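Carboxylic ester hydrolase (Aspergillus niger, PDB 7K4O) hydrolyses the ester bonds of tannins as a serine esterase of the tannase family, with gallic acid held in its active site in this structure. Local coordinates at residues Pro237-Lys243 against Pro282-Ala286; Ile244-Ile249 against Pro327-Phe331; Asp274-Glu279 against Ile303-Lys307; Gly416-Ile422 against Gly462-Cys466. All coordinates share one frame. Numbering follows the deposited sequence.

Contact 1: Pro237-Lys243 against Pro282-Ala286; sequences PPCELDK and PYSCA. With NAG (2-acetamido-2-deoxy-beta-D-glucopyranose), chain G.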
loop_
_atom_site.group_PDB
_atom_site.type_symbol
_atom_site.label_atom_id
_atom_site.label_comp_id
_atom_site.label_asym_id
_atom_site.label_seq_id
_atom_site.Cartn_x
_atom_site.Cartn_y
_atom_site.Cartn_z
ATOM N N PRO A 237 -21.136 -6.448 -18.412
ATOM C CA PRO A 237 -20.649 -7.777 -18.035
ATOM C C PRO A 237 -19.148 -7.654 -17.773
ATOM O O PRO A 237 -18.458 -6.933 -18.499
ATOM C CB PRO A 237 -20.920 -8.660 -19.267
ATOM C CG PRO A 237 -21.982 -7.909 -20.033
ATOM C CD PRO A 237 -21.745 -6.433 -19.756
ATOM N N PRO A 238 -18.607 -8.312 -16.735
ATOM C CA PRO A 238 -17.165 -8.238 -16.461
ATOM C C PRO A 238 -16.306 -8.490 -17.708
ATOM O O PRO A 238 -15.302 -7.841 -17.913
ATOM C CB PRO A 238 -16.953 -9.358 -15.437
ATOM C CG PRO A 238 -18.268 -9.407 -14.689
ATOM C CD PRO A 238 -19.318 -9.144 -15.757
ATOM N N CYS A 239 -16.745 -9.419 -18.567
ATOM C CA CYS A 239 -15.983 -9.811 -19.774
ATOM C C CYS A 239 -15.842 -8.623 -20.719
ATOM O O CYS A 239 -14.803 -8.496 -21.381
ATOM C CB CYS A 239 -16.715 -10.955 -20.469
ATOM S SG CYS A 239 -15.675 -11.785 -21.682
ATOM N N GLU A 240 -16.858 -7.770 -20.814
ATOM C CA GLU A 240 -16.794 -6.625 -21.737
ATOM C C GLU A 240 -15.664 -5.687 -21.293
ATOM O O GLU A 240 -14.926 -5.177 -22.159
ATOM C CB GLU A 240 -18.149 -5.930 -21.776
ATOM C CG GLU A 240 -18.182 -4.711 -22.660
ATOM C CD GLU A 240 -19.570 -4.091 -22.742
ATOM O OE1 GLU A 240 -20.282 -4.132 -21.727
ATOM O OE2 GLU A 240 -19.939 -3.590 -23.835
ATOM N N LEU A 241 -15.580 -5.394 -19.994
ATOM C CA LEU A 241 -14.522 -4.485 -19.462
ATOM C C LEU A 241 -13.163 -5.171 -19.574
ATOM O O LEU A 241 -12.191 -4.462 -19.895
ATOM C CB LEU A 241 -14.877 -4.108 -18.020
ATOM C CG LEU A 241 -16.135 -3.243 -17.929
ATOM C CD1 LEU A 241 -16.504 -2.852 -16.516
ATOM C CD2 LEU A 241 -15.997 -2.005 -18.788
ATOM N N ASP A 242 -13.107 -6.476 -19.352
ATOM C CA ASP A 242 -11.832 -7.235 -19.468
ATOM C C ASP A 242 -11.321 -7.161 -20.913
ATOM O O ASP A 242 -10.105 -7.025 -21.123
ATOM C CB ASP A 242 -11.960 -8.668 -18.987
ATOM C CG ASP A 242 -10.611 -9.363 -18.949
ATOM O OD1 ASP A 242 -9.640 -8.767 -18.391
ATOM O OD2 ASP A 242 -10.517 -10.469 -19.499
ATOM N N LYS A 243 -12.228 -7.184 -21.893
ATOM C CA LYS A 243 -11.826 -7.019 -23.306
ATOM C C LYS A 243 -11.239 -5.630 -23.530
ATOM O O LYS A 243 -10.200 -5.481 -24.205
ATOM C CB LYS A 243 -13.034 -7.290 -24.224
ATOM C CG LYS A 243 -12.760 -7.106 -25.712
ATOM C CD LYS A 243 -11.565 -7.861 -26.227
ATOM C CE LYS A 243 -11.755 -9.365 -26.185
ATOM N NZ LYS A 243 -10.998 -10.039 -27.274
ATOM N N PRO A 282 -15.338 -8.401 -30.599
ATOM C CA PRO A 282 -16.036 -9.486 -29.921
ATOM C C PRO A 282 -15.334 -9.865 -28.616
ATOM O O PRO A 282 -14.124 -9.777 -28.515
ATOM C CB PRO A 282 -15.961 -10.661 -30.910
ATOM C CG PRO A 282 -14.736 -10.353 -31.765
ATOM C CD PRO A 282 -14.606 -8.842 -31.802
ATOM N N TYR A 283 -16.108 -10.367 -27.677
ATOM C CA TYR A 283 -15.566 -10.919 -26.422
ATOM C C TYR A 283 -16.321 -12.200 -26.117
ATOM O O TYR A 283 -17.527 -12.327 -26.438
ATOM C CB TYR A 283 -15.653 -9.885 -25.288
ATOM C CG TYR A 283 -17.046 -9.482 -24.877
ATOM C CD1 TYR A 283 -17.783 -10.239 -23.969
ATOM C CD2 TYR A 283 -17.604 -8.309 -25.371
ATOM C CE1 TYR A 283 -19.055 -9.832 -23.574
ATOM C CE2 TYR A 283 -18.868 -7.895 -24.990
ATOM C CZ TYR A 283 -19.587 -8.651 -24.086
ATOM O OH TYR A 283 -20.833 -8.221 -23.732
ATOM N N SER A 284 -15.632 -13.103 -25.453
ATOM C CA SER A 284 -16.204 -14.377 -24.992
ATOM C C SER A 284 -15.473 -14.774 -23.720
ATOM O O SER A 284 -14.241 -14.751 -23.714
ATOM C CB SER A 284 -16.086 -15.431 -26.067
ATOM O OG SER A 284 -16.328 -16.715 -25.523
ATOM N N CYS A 285 -16.215 -15.076 -22.675
ATOM C CA CYS A 285 -15.668 -15.607 -21.407
ATOM C C CYS A 285 -16.461 -16.876 -21.137
ATOM O O CYS A 285 -17.679 -16.880 -21.368
ATOM C CB CYS A 285 -15.753 -14.588 -20.261
ATOM S SG CYS A 285 -14.677 -13.135 -20.478
ATOM N N ALA A 286 -15.789 -17.908 -20.653
ATOM C CA ALA A 286 -16.401 -19.194 -20.273
ATOM C C ALA A 286 -17.209 -19.012 -18.991
ATOM O O ALA A 286 -16.909 -18.095 -18.210
ATOM C CB ALA A 286 -15.321 -20.221 -20.081
HETATM C C1 NAG G . -7.882 -11.189 -21.513
HETATM C C2 NAG G . -8.789 -12.384 -21.861
HETATM C C3 NAG G . -8.651 -13.565 -20.916
HETATM C C4 NAG G . -7.200 -13.947 -20.980
HETATM C C5 NAG G . -6.335 -12.744 -20.614
HETATM C C6 NAG G . -4.863 -13.099 -20.710
HETATM C C7 NAG G . -10.928 -11.668 -22.805
HETATM C C8 NAG G . -12.297 -11.154 -22.464
HETATM N N2 NAG G . -10.165 -11.958 -21.755
HETATM O O3 NAG G . -9.606 -14.559 -21.305
HETATM O O4 NAG G . -7.071 -14.925 -19.986
HETATM O O5 NAG G . -6.534 -11.633 -21.466
HETATM O O6 NAG G . -4.102 -11.969 -20.340
HETATM O O7 NAG G . -10.536 -11.826 -23.940
HETATM O O HOH W 1 -21.727 -5.965 -24.792
#

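Contact 2: Ile244-Ile249 against Pro327-Phe331; sequences IVNETI and PTAAF. With NAG (2-acetamido-2-deoxy-beta-D-glucopyranose), chain G.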
loop_
_atom_site.group_PDB
_atom_site.type_symbol
_atom_site.label_atom_id
_atom_site.label_comp_id
_atom_site.label_asym_id
_atom_site.label_seq_id
_atom_site.Cartn_x
_atom_site.Cartn_y
_atom_site.Cartn_z
ATOM N N ILE A 244 -11.835 -4.605 -22.933
ATOM C CA ILE A 244 -11.293 -3.240 -23.091
ATOM C C ILE A 244 -9.872 -3.215 -22.502
ATOM O O ILE A 244 -8.971 -2.586 -23.124
ATOM C CB ILE A 244 -12.235 -2.218 -22.426
ATOM C CG1 ILE A 244 -13.505 -2.038 -23.273
ATOM C CG2 ILE A 244 -11.564 -0.882 -22.221
ATOM C CD1 ILE A 244 -14.648 -1.366 -22.546
ATOM N N VAL A 245 -9.685 -3.799 -21.322
ATOM C CA VAL A 245 -8.313 -3.795 -20.712
ATOM C C VAL A 245 -7.325 -4.499 -21.667
ATOM O O VAL A 245 -6.248 -3.961 -21.927
ATOM C CB VAL A 245 -8.348 -4.472 -19.337
ATOM C CG1 VAL A 245 -6.952 -4.755 -18.809
ATOM C CG2 VAL A 245 -9.171 -3.643 -18.361
ATOM N N ASN A 246 -7.664 -5.704 -22.129
ATOM C CA ASN A 246 -6.795 -6.502 -23.047
ATOM C C ASN A 246 -6.466 -5.680 -24.286
ATOM O O ASN A 246 -5.298 -5.656 -24.672
ATOM C CB ASN A 246 -7.401 -7.865 -23.404
ATOM C CG ASN A 246 -7.267 -8.891 -22.300
ATOM O OD1 ASN A 246 -6.632 -8.622 -21.265
ATOM N ND2 ASN A 246 -7.883 -10.061 -22.474
ATOM N N GLU A 247 -7.434 -4.999 -24.906
ATOM C CA GLU A 247 -7.157 -4.176 -26.119
ATOM C C GLU A 247 -6.347 -2.932 -25.795
ATOM O O GLU A 247 -5.615 -2.432 -26.693
ATOM C CB GLU A 247 -8.468 -3.778 -26.796
ATOM C CG GLU A 247 -9.168 -4.970 -27.413
ATOM C CD GLU A 247 -8.365 -5.573 -28.565
ATOM O OE1 GLU A 247 -7.827 -4.822 -29.405
ATOM O OE2 GLU A 247 -8.248 -6.775 -28.589
ATOM N N THR A 248 -6.492 -2.383 -24.563
ATOM C CA THR A 248 -5.662 -1.230 -24.141
ATOM C C THR A 248 -4.212 -1.721 -24.009
ATOM O O THR A 248 -3.312 -1.013 -24.461
ATOM C CB THR A 248 -6.247 -0.602 -22.863
ATOM O OG1 THR A 248 -7.612 -0.219 -23.111
ATOM C CG2 THR A 248 -5.439 0.587 -22.405
ATOM N N ILE A 249 -4.006 -2.892 -23.423
ATOM C CA ILE A 249 -2.624 -3.452 -23.278
ATOM C C ILE A 249 -2.038 -3.617 -24.694
ATOM O O ILE A 249 -0.894 -3.169 -24.950
ATOM C CB ILE A 249 -2.618 -4.756 -22.488
ATOM C CG1 ILE A 249 -2.957 -4.519 -21.004
ATOM C CG2 ILE A 249 -1.275 -5.438 -22.655
ATOM C CD1 ILE A 249 -3.261 -5.764 -20.239
ATOM N N PRO A 327 -5.234 3.587 -17.103
ATOM C CA PRO A 327 -5.502 2.600 -18.165
ATOM C C PRO A 327 -4.610 1.359 -17.971
ATOM O O PRO A 327 -3.480 1.512 -17.502
ATOM C CB PRO A 327 -5.135 3.368 -19.446
ATOM C CG PRO A 327 -5.296 4.813 -19.080
ATOM C CD PRO A 327 -4.881 4.918 -17.608
ATOM N N THR A 328 -5.153 0.173 -18.240
ATOM C CA THR A 328 -4.592 -1.210 -18.119
ATOM C C THR A 328 -4.907 -1.795 -16.749
ATOM O O THR A 328 -4.816 -2.996 -16.615
ATOM C CB THR A 328 -3.099 -1.354 -18.446
ATOM O OG1 THR A 328 -2.248 -0.753 -17.479
ATOM C CG2 THR A 328 -2.699 -0.681 -19.731
ATOM N N ALA A 329 -5.344 -0.993 -15.766
ATOM C CA ALA A 329 -5.825 -1.569 -14.492
ATOM C C ALA A 329 -7.163 -2.274 -14.713
ATOM O O ALA A 329 -8.026 -1.704 -15.439
ATOM C CB ALA A 329 -5.928 -0.498 -13.411
ATOM N N ALA A 330 -7.344 -3.431 -14.099
ATOM C CA ALA A 330 -8.606 -4.184 -14.148
ATOM C C ALA A 330 -9.754 -3.327 -13.602
ATOM O O ALA A 330 -9.554 -2.495 -12.702
ATOM C CB ALA A 330 -8.491 -5.464 -13.411
ATOM N N PHE A 331 -10.961 -3.535 -14.130
ATOM C CA PHE A 331 -12.172 -2.823 -13.665
ATOM C C PHE A 331 -12.799 -3.565 -12.490
ATOM O O PHE A 331 -13.991 -3.982 -12.554
ATOM C CB PHE A 331 -13.146 -2.663 -14.846
ATOM C CG PHE A 331 -12.760 -1.606 -15.828
ATOM C CD1 PHE A 331 -11.919 -1.890 -16.893
ATOM C CD2 PHE A 331 -13.258 -0.327 -15.718
ATOM C CE1 PHE A 331 -11.549 -0.906 -17.787
ATOM C CE2 PHE A 331 -12.885 0.655 -16.619
ATOM C CZ PHE A 331 -12.037 0.368 -17.651
HETATM C C1 NAG G . -7.882 -11.189 -21.513
HETATM C C2 NAG G . -8.789 -12.384 -21.861
HETATM C C3 NAG G . -8.651 -13.565 -20.916
HETATM C C4 NAG G . -7.200 -13.947 -20.980
HETATM C C5 NAG G . -6.335 -12.744 -20.614
HETATM C C6 NAG G . -4.863 -13.099 -20.710
HETATM C C7 NAG G . -10.928 -11.668 -22.805
HETATM C C8 NAG G . -12.297 -11.154 -22.464
HETATM N N2 NAG G . -10.165 -11.958 -21.755
HETATM O O3 NAG G . -9.606 -14.559 -21.305
HETATM O O4 NAG G . -7.071 -14.925 -19.986
HETATM O O5 NAG G . -6.534 -11.633 -21.466
HETATM O O6 NAG G . -4.102 -11.969 -20.340
HETATM O O7 NAG G . -10.536 -11.826 -23.940
#

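Contact 3: Asp274-Glu279 against Ile303-Lys307; sequences DISTIE and IEVAK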
loop_
_atom_site.group_PDB
_atom_site.type_symbol
_atom_site.label_atom_id
_atom_site.label_comp_id
_atom_site.label_asym_id
_atom_site.label_seq_id
_atom_site.Cartn_x
_atom_site.Cartn_y
_atom_site.Cartn_z
ATOM N N ASP A 274 -7.421 6.064 -27.654
ATOM C CA ASP A 274 -8.883 6.271 -27.524
ATOM C C ASP A 274 -9.565 4.924 -27.522
ATOM O O ASP A 274 -9.527 4.236 -28.577
ATOM C CB ASP A 274 -9.403 7.121 -28.678
ATOM C CG ASP A 274 -10.868 7.516 -28.536
ATOM O OD1 ASP A 274 -11.599 6.866 -27.775
ATOM O OD2 ASP A 274 -11.260 8.469 -29.221
ATOM N N ILE A 275 -10.211 4.543 -26.423
ATOM C CA ILE A 275 -10.793 3.189 -26.309
ATOM C C ILE A 275 -12.060 3.094 -27.185
ATOM O O ILE A 275 -12.570 1.971 -27.317
ATOM C CB ILE A 275 -11.098 2.774 -24.853
ATOM C CG1 ILE A 275 -12.167 3.648 -24.199
ATOM C CG2 ILE A 275 -9.810 2.725 -24.022
ATOM C CD1 ILE A 275 -12.653 3.095 -22.898
ATOM N N SER A 276 -12.551 4.200 -27.735
ATOM C CA SER A 276 -13.678 4.150 -28.730
ATOM C C SER A 276 -13.322 3.222 -29.914
ATOM O O SER A 276 -14.251 2.621 -30.486
ATOM C CB SER A 276 -14.042 5.517 -29.208
ATOM O OG SER A 276 -14.857 6.154 -28.238
ATOM N N THR A 277 -12.032 3.041 -30.211
ATOM C CA THR A 277 -11.542 2.131 -31.282
ATOM C C THR A 277 -11.873 0.681 -30.955
ATOM O O THR A 277 -11.754 -0.177 -31.859
ATOM C CB THR A 277 -10.041 2.292 -31.500
ATOM O OG1 THR A 277 -9.376 1.903 -30.293
ATOM C CG2 THR A 277 -9.683 3.708 -31.884
ATOM N N ILE A 278 -12.275 0.375 -29.730
ATOM C CA ILE A 278 -12.535 -1.030 -29.307
ATOM C C ILE A 278 -14.007 -1.374 -29.551
ATOM O O ILE A 278 -14.364 -2.552 -29.458
ATOM C CB ILE A 278 -12.109 -1.246 -27.832
ATOM C CG1 ILE A 278 -10.636 -0.876 -27.653
ATOM C CG2 ILE A 278 -12.376 -2.674 -27.385
ATOM C CD1 ILE A 278 -10.199 -0.740 -26.202
ATOM N N GLU A 279 -14.849 -0.378 -29.800
ATOM C CA GLU A 279 -16.290 -0.645 -30.036
ATOM C C GLU A 279 -16.445 -1.673 -31.167
ATOM O O GLU A 279 -15.777 -1.529 -32.184
ATOM C CB GLU A 279 -17.050 0.616 -30.402
ATOM C CG GLU A 279 -18.545 0.370 -30.379
ATOM C CD GLU A 279 -19.389 1.586 -30.678
ATOM O OE1 GLU A 279 -20.529 1.381 -31.154
ATOM O OE2 GLU A 279 -18.916 2.724 -30.429
ATOM N N ILE A 303 -18.154 1.283 -23.447
ATOM C CA ILE A 303 -17.061 2.261 -23.650
ATOM C C ILE A 303 -17.380 3.544 -22.873
ATOM O O ILE A 303 -16.464 4.128 -22.281
ATOM C CB ILE A 303 -16.830 2.500 -25.150
ATOM C CG1 ILE A 303 -16.112 1.290 -25.736
ATOM C CG2 ILE A 303 -16.081 3.798 -25.387
ATOM C CD1 ILE A 303 -16.087 1.287 -27.227
ATOM N N GLU A 304 -18.620 4.014 -22.895
ATOM C CA GLU A 304 -18.979 5.264 -22.183
ATOM C C GLU A 304 -18.739 5.069 -20.664
ATOM O O GLU A 304 -18.161 5.973 -20.040
ATOM C CB GLU A 304 -20.438 5.650 -22.452
ATOM C CG GLU A 304 -20.801 7.026 -21.930
ATOM C CD GLU A 304 -22.276 7.397 -22.129
ATOM O OE1 GLU A 304 -23.147 6.467 -22.201
ATOM O OE2 GLU A 304 -22.560 8.596 -22.135
ATOM N N VAL A 305 -19.169 3.951 -20.113
ATOM C CA VAL A 305 -18.944 3.635 -18.682
ATOM C C VAL A 305 -17.425 3.615 -18.449
ATOM O O VAL A 305 -16.957 4.284 -17.492
ATOM C CB VAL A 305 -19.605 2.327 -18.260
ATOM C CG1 VAL A 305 -19.051 1.826 -16.929
ATOM C CG2 VAL A 305 -21.120 2.514 -18.179
ATOM N N ALA A 306 -16.670 2.939 -19.308
ATOM C CA ALA A 306 -15.226 2.744 -19.068
ATOM C C ALA A 306 -14.560 4.105 -19.119
ATOM O O ALA A 306 -13.679 4.381 -18.281
ATOM C CB ALA A 306 -14.596 1.782 -20.042
ATOM N N LYS A 307 -14.896 4.933 -20.103
ATOM C CA LYS A 307 -14.227 6.228 -20.254
ATOM C C LYS A 307 -14.557 7.080 -19.031
ATOM O O LYS A 307 -13.720 7.919 -18.646
ATOM C CB LYS A 307 -14.671 6.987 -21.503
ATOM C CG LYS A 307 -14.028 6.523 -22.791
ATOM C CD LYS A 307 -14.286 7.521 -23.889
ATOM C CE LYS A 307 -13.613 7.083 -25.165
ATOM N NZ LYS A 307 -13.725 8.136 -26.192
#

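Contact 4: Gly416-Ile422 against Gly462-Cys466; sequences GDADFSI and GAGHC. With GDE (3,4,5-trihydroxybenzoic acid), chain J.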
loop_
_atom_site.group_PDB
_atom_site.type_symbol
_atom_site.label_atom_id
_atom_site.label_comp_id
_atom_site.label_asym_id
_atom_site.label_seq_id
_atom_site.Cartn_x
_atom_site.Cartn_y
_atom_site.Cartn_z
ATOM N N GLY A 416 2.236 -0.163 -8.360
ATOM C CA GLY A 416 1.978 -0.817 -9.652
ATOM C C GLY A 416 1.280 0.092 -10.643
ATOM O O GLY A 416 0.320 0.776 -10.277
ATOM N N ASP A 417 1.701 0.077 -11.910
ATOM C CA ASP A 417 1.092 0.896 -12.988
ATOM C C ASP A 417 -0.330 0.406 -13.271
ATOM O O ASP A 417 -1.105 1.246 -13.770
ATOM C CB ASP A 417 1.939 0.815 -14.282
ATOM C CG ASP A 417 2.905 1.970 -14.373
ATOM O OD1 ASP A 417 2.429 3.074 -14.636
ATOM O OD2 ASP A 417 4.137 1.740 -14.209
ATOM N N ALA A 418 -0.647 -0.848 -12.995
ATOM C CA ALA A 418 -1.975 -1.426 -13.322
ATOM C C ALA A 418 -2.734 -1.747 -12.024
ATOM O O ALA A 418 -3.527 -2.725 -11.945
ATOM C CB ALA A 418 -1.830 -2.620 -14.246
ATOM N N ASP A 419 -2.490 -0.939 -10.966
ATOM C CA ASP A 419 -3.153 -1.166 -9.668
ATOM C C ASP A 419 -4.645 -0.830 -9.849
ATOM O O ASP A 419 -4.954 0.294 -10.239
ATOM C CB ASP A 419 -2.492 -0.288 -8.589
ATOM C CG ASP A 419 -2.879 -0.676 -7.194
ATOM O OD1 ASP A 419 -4.038 -1.152 -6.984
ATOM O OD2 ASP A 419 -1.985 -0.590 -6.319
ATOM N N PHE A 420 -5.477 -1.766 -9.506
ATOM C CA PHE A 420 -6.941 -1.704 -9.645
ATOM C C PHE A 420 -7.605 -1.378 -8.314
ATOM O O PHE A 420 -8.846 -1.333 -8.264
ATOM C CB PHE A 420 -7.487 -3.053 -10.122
ATOM C CG PHE A 420 -7.084 -4.230 -9.290
ATOM C CD1 PHE A 420 -7.743 -4.550 -8.128
ATOM C CD2 PHE A 420 -5.951 -4.972 -9.633
ATOM C CE1 PHE A 420 -7.366 -5.644 -7.363
ATOM C CE2 PHE A 420 -5.556 -6.047 -8.851
ATOM C CZ PHE A 420 -6.253 -6.381 -7.711
ATOM N N SER A 421 -6.798 -1.215 -7.256
ATOM C CA SER A 421 -7.335 -1.084 -5.879
ATOM C C SER A 421 -7.026 0.325 -5.371
ATOM O O SER A 421 -7.855 0.862 -4.652
ATOM C CB SER A 421 -6.833 -2.175 -4.988
ATOM O OG SER A 421 -7.428 -2.144 -3.698
ATOM N N ILE A 422 -5.825 0.830 -5.656
ATOM C CA ILE A 422 -5.387 2.201 -5.308
ATOM C C ILE A 422 -4.842 2.827 -6.548
ATOM O O ILE A 422 -3.872 2.312 -7.118
ATOM C CB ILE A 422 -4.355 2.175 -4.167
ATOM C CG1 ILE A 422 -4.879 1.327 -3.001
ATOM C CG2 ILE A 422 -3.993 3.608 -3.809
ATOM C CD1 ILE A 422 -4.004 1.290 -1.779
ATOM N N GLY A 462 3.184 -2.764 -15.497
ATOM C CA GLY A 462 2.204 -3.865 -15.563
ATOM C C GLY A 462 1.720 -4.447 -14.246
ATOM O O GLY A 462 0.832 -5.278 -14.258
ATOM N N ALA A 463 2.284 -4.077 -13.090
ATOM C CA ALA A 463 1.948 -4.712 -11.809
ATOM C C ALA A 463 0.538 -4.307 -11.334
ATOM O O ALA A 463 0.023 -3.209 -11.693
ATOM C CB ALA A 463 2.986 -4.340 -10.767
ATOM N N GLY A 464 -0.028 -5.203 -10.573
ATOM C CA GLY A 464 -1.375 -5.062 -10.008
ATOM C C GLY A 464 -1.269 -4.367 -8.662
ATOM O O GLY A 464 -0.458 -3.430 -8.545
ATOM N N HIS A 465 -2.046 -4.849 -7.708
ATOM C CA HIS A 465 -2.139 -4.235 -6.371
ATOM C C HIS A 465 -1.160 -4.950 -5.441
ATOM O O HIS A 465 -1.476 -6.031 -5.001
ATOM C CB HIS A 465 -3.569 -4.275 -5.858
ATOM C CG HIS A 465 -3.645 -3.644 -4.519
ATOM N ND1 HIS A 465 -3.124 -2.369 -4.279
ATOM C CD2 HIS A 465 -4.131 -4.106 -3.359
ATOM C CE1 HIS A 465 -3.302 -2.095 -2.994
ATOM N NE2 HIS A 465 -3.912 -3.137 -2.443
ATOM N N CYS A 466 0.004 -4.351 -5.229
ATOM C CA CYS A 466 1.057 -4.899 -4.353
ATOM C C CYS A 466 1.419 -6.320 -4.783
ATOM O O CYS A 466 1.651 -7.157 -3.908
ATOM C CB CYS A 466 0.561 -4.933 -2.919
ATOM S SG CYS A 466 0.333 -3.253 -2.285
HETATM O OAA GDE J . -4.652 -3.121 2.197
HETATM O OAB GDE J . -5.276 -4.025 0.276
HETATM O OAC GDE J . -8.011 0.734 2.755
HETATM O OAD GDE J . -7.997 -0.288 -1.912
HETATM O OAE GDE J . -8.861 1.222 0.119
HETATM C CAF GDE J . -6.676 -1.174 1.954
HETATM C CAG GDE J . -6.666 -1.699 -0.430
HETATM C CAH GDE J . -5.349 -3.110 1.138
HETATM C CAI GDE J . -7.549 -0.102 1.713
HETATM C CAJ GDE J . -7.579 -0.639 -0.670
HETATM C CAK GDE J . -6.308 -1.970 0.882
HETATM C CAL GDE J . -7.977 0.144 0.380
HETATM O O HOH W 2 0.464 -1.568 -6.619
#

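Contact 1: Pro237-Lys243 against Pro282-Ala286
A disulfide bolts the first turns of helix 238-252 to strand 282-285, one arm of a two-stranded antiparallel hairpin with 294-297; the helix and strand segments run at 125° to each other, their axes 8.0 Å apart. P237 takes the N-cap position, and its CG lies 3.9 Å from Y283 OH, at the far end of the tyrosine ring. C239, two residues on, makes the covalent link: C239 SG to C285 SG is 2.1 Å, with a chi3 of 83°, close to the unstrained right angle. The same sulfur lies obliquely beside the Y283 ring, C239 SG to Y283 CD1 3.5 Å. Next, the backbone of E240 covers a face of that ring in a CH-pi contact, E240 CA standing 4.0 Å from the centroid and almost on the ring normal. The carboxylate of E240 reaches past the ring to Y234 and S299, and a water bonded to Y283 OH at 2.6 Å makes a weak hydrogen bond to E240 OE2. D242 turns to the sugar, D242 OD2 accepting a 2.7 Å hydrogen bond from N2 of the NAG, while C8 of its acetyl group sits 3.5 Å from C239 SG, so the acetyl methyl rests against the disulfide. Last, K243 packs its CB 3.8 Å from Y283 CB and curls its chain over the strand, giving a weak bond from K243 NZ to P282 O at 3.4 Å.

Contact 2: Ile244-Ile249 against Pro327-Phe331
V245 does most of the work on the helix side. With chi1 near 180° (t), it sets its two methyls against different parts of the loop 327-331: V245 CG1 lies 3.5 Å from T328 O, and V245 CG2 meets A329 O at 3.7 Å and F331 CD1 at 3.6 Å, touching the F331 ring at its edge. The m rotamer of F331 brings that ring back beside the helix, where I244 CG2 reaches F331 CE1 at 4.4 Å. T248, also m, places its hydroxyl over the preceding turn, and T248 OG1 donates to I244 O at 2.7 Å. Its polar end is thereby satisfied within the helix, and its methyl is left for the loop, T248 CG2 being 4.0 Å from T328 CG2 and 4.1 Å from P327 CB. This is plain helix-against-loop packing: helix 238-252 is flanked by the irregular segment that precedes strand 337-339, with C269 of helix 266-272 and A306 of helix 300-310 closing around it. T328 mirrors T248. Its p rotamer lets T328 OG1 donate to P327 O at 2.6 Å, so its methyl too faces the helix. I249, m at chi1 and t at chi2, brings I249 CG1 to 4.1 Å from T328 CG2. N246 is out of reach of the loop and carries the N-linked glycan, N246 ND2 being bonded to C1 of the NAG at 1.5 Å.

Contact 3: Asp274-Glu279 against Ile303-Lys307
I303 opens the helical side and buries the most surface here. Its CD1 fits against the 3-10 turn 275-278 and E279 after it, 3.3 Å from E279 N and 3.6 Å from I275 O, while I303 CG2 lies 4.1 Å from I275 CG1. One turn along, A306 offers only a methyl: A306 CB meets I275 CD1 at 3.7 Å. K307 follows with a nearly extended side chain that first passes I275, K307 CG to I275 CD1 3.7 Å, and then ends in polar company. K307 NZ makes a 2.9 Å salt bridge to D274 OD1 and a hydrogen bond of 3.1 Å to S276 OG. That same D274 OD1 accepts from S276 N at 2.8 Å, an Asx turn leading into the 3-10 segment, so the lysine binds a carboxylate already held by the backbone N of S276. Helix 300-310 is thus joined to the loop between helix 266-272 and strand 282-285, with T248 and I244 of helix 238-252 packing on I275 and A306 respectively.

Contact 4: Gly416-Ile422 against Gly462-Cys466
H465 buries far more surface here than any other residue, and the loop 416-422 wraps round it. H465 ND1 gives a nearly straight hydrogen bond to D419 OD2, 2.9 Å long. S421 CB covers one face of the imidazole, 3.6 Å from its centroid, and I422 CD1 comes within 3.7 Å of H465 CE1; H465 CB in turn rests on the F420 ring, 4.2 Å from its centroid. The D419 carboxylate is itself fixed by backbone N atoms: D419 OD1 accepts from S421 N at 2.8 Å, an Asx turn, extended to an Asx motif by I422 N at 3.0 Å. A463 and G464 supply the backbone join. The type I turn from G416 to D419 packs on them, with A418 N donating to A463 O at 2.8 Å, and G416 lies so close that a CB there would clash with A463 O and G464 O. A water accepts from G416 N and C466 N and donates to D419 OD2 and G464 O. At its other nitrogen, H465 NE2 is hydrogen-bonded to S186 and, at 3.2 Å, to OAB of the gallic acid, while S421 OG is hydrogen-bonded to OAD of the ligand at 2.6 Å. C466 is disulfide-linked to C185, beside that serine. The geometry is consistent with a Ser-His-Asp triad, S186 probably on a nucleophile elbow, as in alpha/beta-hydrolases.

From the N terminus, helix 238-252 supplies the first segments of contacts 1 and 2 in succession. Contact 1 closes a loop of 38 residues at the hairpin strand 282-285; contact 2 closes a longer one of 77 at the loop 327-331. The two cross along the chain, as do contacts 1 and 3, whereas contact 3, closing a loop of 23 residues, falls wholly within the span of contact 2. The three touch: L241 meets F331 and A306, and I278 packs on E247. Contact 4 comes afterwards in series, closing a loop of 39 residues and joining loops that follow two neighbouring strands of the central sheet. Contact 2 bridges the regions, A329 and A330 packing against D419 and F420; contacts 1 and 3 do not reach contact 4.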